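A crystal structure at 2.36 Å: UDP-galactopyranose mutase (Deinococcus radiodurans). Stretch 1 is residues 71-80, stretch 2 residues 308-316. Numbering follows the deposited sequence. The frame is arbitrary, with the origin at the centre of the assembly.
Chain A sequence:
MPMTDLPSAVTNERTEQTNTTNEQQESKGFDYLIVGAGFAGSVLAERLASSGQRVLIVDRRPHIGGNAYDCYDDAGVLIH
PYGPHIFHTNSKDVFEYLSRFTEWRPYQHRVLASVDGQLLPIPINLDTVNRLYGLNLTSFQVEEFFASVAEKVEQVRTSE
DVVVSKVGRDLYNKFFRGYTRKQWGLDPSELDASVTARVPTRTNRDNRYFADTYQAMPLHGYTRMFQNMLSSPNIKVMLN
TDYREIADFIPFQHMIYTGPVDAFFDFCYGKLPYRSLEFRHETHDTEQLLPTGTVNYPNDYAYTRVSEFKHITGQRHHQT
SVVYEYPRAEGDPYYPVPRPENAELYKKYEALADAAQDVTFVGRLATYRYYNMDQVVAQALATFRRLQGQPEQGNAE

Stretch 1, residues 71-80: CYDDAGVLIH
Stretch 2 308-316: EFKHITGQR

Residues 71-80 form a hairpin: strand pairs 71-72 and 78-79 are joined by a type I turn from D73 to G76, with C71 N to I79 O at 3.1 Å, I79 N to C71 O at 2.8 Å and D73 N to V77 O at 2.9 Å. D73 (chi1 p) accepts V77 N at OD1, 2.8 Å. G76, at phi/psi 86/21, would jam a CB against the preceding carbonyl. In 308-316 a short helix reaches T313, and G314 leaves it with phi 72. I79 and F309 set the register, CA to CA 5.9 Å.

Direct polar contact rests on the Q315 amide (chi1 t, chi2 t, chi3 12°), which reads two backbone groups: NE2 donates to G76 O (2.9 Å, 156°), and OE1 accepts from L78 N (2.8 Å, 158°). One water extends this link, donating to L78 O (2.8 Å) and Q315 OE1 (2.8 Å) while accepting from T313 OG1 (2.7 Å). T313 OG1 (chi1 p) also accepts Q315 N at 3.0 Å.

Apolar packing centres on F309 (chi1 m, chi2 112°). I79 CA lies 4.0 Å from the F309 ring centroid, 16° off its normal, a CH-pi contact; I79 CG2 meets F309 CD1 at 3.6 Å. The H80 (chi1 m) and F309 rings pair obliquely, centroids 4.9 Å apart, planes at 44°. L78 (t, p) brings CD2 within 3.8 Å of T313 CG2.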

# COMPACT_ATOMS: atom_id res chain seq x y z
N CYS A 71 6.98 3.53 0.19
CA CYS A 71 6.32 2.84 -0.91
C CYS A 71 7.29 2.62 -2.07
O CYS A 71 8.36 3.23 -2.15
CB CYS A 71 5.13 3.67 -1.40
SG CYS A 71 5.65 5.23 -2.11
N TYR A 72 6.90 1.73 -2.97
CA TYR A 72 7.70 1.46 -4.15
C TYR A 72 7.31 2.43 -5.26
O TYR A 72 6.12 2.63 -5.53
CB TYR A 72 7.49 0.01 -4.59
CG TYR A 72 8.20 -1.02 -3.72
CD1 TYR A 72 9.45 -1.51 -4.08
CD2 TYR A 72 7.62 -1.49 -2.55
CE1 TYR A 72 10.10 -2.45 -3.30
CE2 TYR A 72 8.27 -2.43 -1.76
CZ TYR A 72 9.51 -2.91 -2.14
OH TYR A 72 10.18 -3.84 -1.38
N ASP A 73 8.30 3.05 -5.91
CA ASP A 73 8.03 4.05 -6.95
C ASP A 73 7.79 3.42 -8.32
O ASP A 73 7.76 2.20 -8.45
CB ASP A 73 9.14 5.10 -7.01
CG ASP A 73 10.48 4.54 -7.45
OD1 ASP A 73 10.57 3.42 -8.02
OD2 ASP A 73 11.48 5.24 -7.23
N ASP A 74 7.64 4.25 -9.35
CA ASP A 74 7.34 3.75 -10.70
C ASP A 74 8.39 2.75 -11.19
O ASP A 74 8.07 1.83 -11.96
CB ASP A 74 7.22 4.90 -11.69
CG ASP A 74 5.92 5.67 -11.53
OD1 ASP A 74 5.09 5.29 -10.67
OD2 ASP A 74 5.71 6.66 -12.27
N ALA A 75 9.63 2.91 -10.73
CA ALA A 75 10.73 2.06 -11.19
C ALA A 75 10.90 0.80 -10.34
O ALA A 75 11.74 -0.04 -10.64
CB ALA A 75 12.03 2.84 -11.22
N GLY A 76 10.11 0.69 -9.27
CA GLY A 76 10.23 -0.43 -8.35
C GLY A 76 11.28 -0.24 -7.26
O GLY A 76 11.77 -1.22 -6.69
N VAL A 77 11.63 1.01 -6.97
CA VAL A 77 12.56 1.29 -5.87
C VAL A 77 11.79 1.70 -4.61
O VAL A 77 10.92 2.55 -4.66
CB VAL A 77 13.58 2.39 -6.25
CG1 VAL A 77 14.53 2.68 -5.08
CG2 VAL A 77 14.37 1.99 -7.49
N LEU A 78 12.11 1.07 -3.49
CA LEU A 78 11.52 1.43 -2.20
C LEU A 78 12.00 2.81 -1.76
O LEU A 78 13.19 3.02 -1.58
CB LEU A 78 11.90 0.39 -1.15
CG LEU A 78 11.32 0.54 0.26
CD1 LEU A 78 9.78 0.47 0.23
CD2 LEU A 78 11.89 -0.52 1.17
N ILE A 79 11.07 3.77 -1.61
CA ILE A 79 11.42 5.14 -1.25
C ILE A 79 10.62 5.67 -0.07
O ILE A 79 9.63 5.06 0.36
CB ILE A 79 11.14 6.12 -2.40
CG1 ILE A 79 9.62 6.17 -2.64
CG2 ILE A 79 11.93 5.73 -3.63
CD1 ILE A 79 9.16 7.25 -3.55
N HIS A 80 11.04 6.82 0.44
CA HIS A 80 10.26 7.55 1.45
C HIS A 80 9.73 8.84 0.83
O HIS A 80 10.49 9.79 0.63
CB HIS A 80 11.11 7.88 2.68
CG HIS A 80 11.85 6.71 3.24
ND1 HIS A 80 12.76 6.82 4.27
CD2 HIS A 80 11.82 5.39 2.90
CE1 HIS A 80 13.26 5.63 4.55
NE2 HIS A 80 12.71 4.74 3.74
N GLU A 308 19.77 9.02 -0.97
CA GLU A 308 19.68 7.90 -1.92
C GLU A 308 19.22 6.66 -1.17
O GLU A 308 19.95 6.10 -0.36
CB GLU A 308 21.03 7.63 -2.59
CG GLU A 308 20.98 6.56 -3.67
CD GLU A 308 22.31 6.41 -4.39
OE1 GLU A 308 22.33 5.78 -5.47
OE2 GLU A 308 23.34 6.90 -3.86
N PHE A 309 17.99 6.25 -1.45
CA PHE A 309 17.29 5.30 -0.61
C PHE A 309 17.93 3.92 -0.51
O PHE A 309 17.82 3.28 0.54
CB PHE A 309 15.84 5.21 -1.04
CG PHE A 309 15.08 6.46 -0.74
CD1 PHE A 309 14.61 7.27 -1.76
CD2 PHE A 309 14.88 6.86 0.58
CE1 PHE A 309 13.92 8.44 -1.47
CE2 PHE A 309 14.21 8.03 0.88
CZ PHE A 309 13.73 8.82 -0.15
N LYS A 310 18.59 3.46 -1.57
CA LYS A 310 19.18 2.13 -1.55
C LYS A 310 20.26 2.00 -0.46
O LYS A 310 20.46 0.92 0.08
CB LYS A 310 19.73 1.72 -2.92
CG LYS A 310 18.66 1.33 -3.93
CD LYS A 310 19.21 1.37 -5.36
CE LYS A 310 20.15 0.20 -5.66
NZ LYS A 310 20.75 0.31 -7.02
N HIS A 311 20.93 3.11 -0.13
CA HIS A 311 21.89 3.08 0.97
C HIS A 311 21.15 2.74 2.26
O HIS A 311 21.65 2.03 3.12
CB HIS A 311 22.59 4.44 1.15
CG HIS A 311 23.61 4.76 0.10
ND1 HIS A 311 24.91 4.30 0.16
CD2 HIS A 311 23.53 5.53 -1.01
CE1 HIS A 311 25.59 4.77 -0.88
NE2 HIS A 311 24.77 5.51 -1.61
N ILE A 312 19.94 3.29 2.38
CA ILE A 312 19.19 3.21 3.63
C ILE A 312 18.39 1.90 3.74
O ILE A 312 18.34 1.29 4.80
CB ILE A 312 18.25 4.42 3.78
CG1 ILE A 312 19.07 5.73 3.75
CG2 ILE A 312 17.46 4.31 5.07
CD1 ILE A 312 18.30 6.96 3.19
N THR A 313 17.80 1.47 2.63
CA THR A 313 16.99 0.25 2.63
C THR A 313 17.81 -1.02 2.40
O THR A 313 17.37 -2.11 2.75
CB THR A 313 15.92 0.30 1.51
OG1 THR A 313 16.58 0.30 0.24
CG2 THR A 313 15.07 1.57 1.64
N GLY A 314 18.99 -0.88 1.82
CA GLY A 314 19.74 -2.04 1.40
C GLY A 314 19.15 -2.74 0.18
O GLY A 314 19.64 -3.79 -0.21
N GLN A 315 18.10 -2.19 -0.42
CA GLN A 315 17.51 -2.80 -1.61
C GLN A 315 18.53 -2.98 -2.74
O GLN A 315 19.36 -2.11 -2.99
CB GLN A 315 16.33 -1.97 -2.14
CG GLN A 315 15.59 -2.62 -3.30
CD GLN A 315 14.52 -1.73 -3.91
OE1 GLN A 315 14.45 -0.53 -3.63
NE2 GLN A 315 13.68 -2.32 -4.76
N ARG A 316 18.44 -4.11 -3.44
CA ARG A 316 19.20 -4.33 -4.67
C ARG A 316 18.35 -3.99 -5.90
O ARG A 316 17.20 -4.39 -5.98
CB ARG A 316 19.64 -5.79 -4.75
CG ARG A 316 20.53 -6.10 -5.94
CD ARG A 316 20.80 -7.58 -6.10
NE ARG A 316 21.29 -7.87 -7.44
CZ ARG A 316 21.90 -9.00 -7.80
NH1 ARG A 316 22.10 -9.97 -6.91
NH2 ARG A 316 22.30 -9.16 -9.05
O HOH W 1 15.45 1.41 -1.91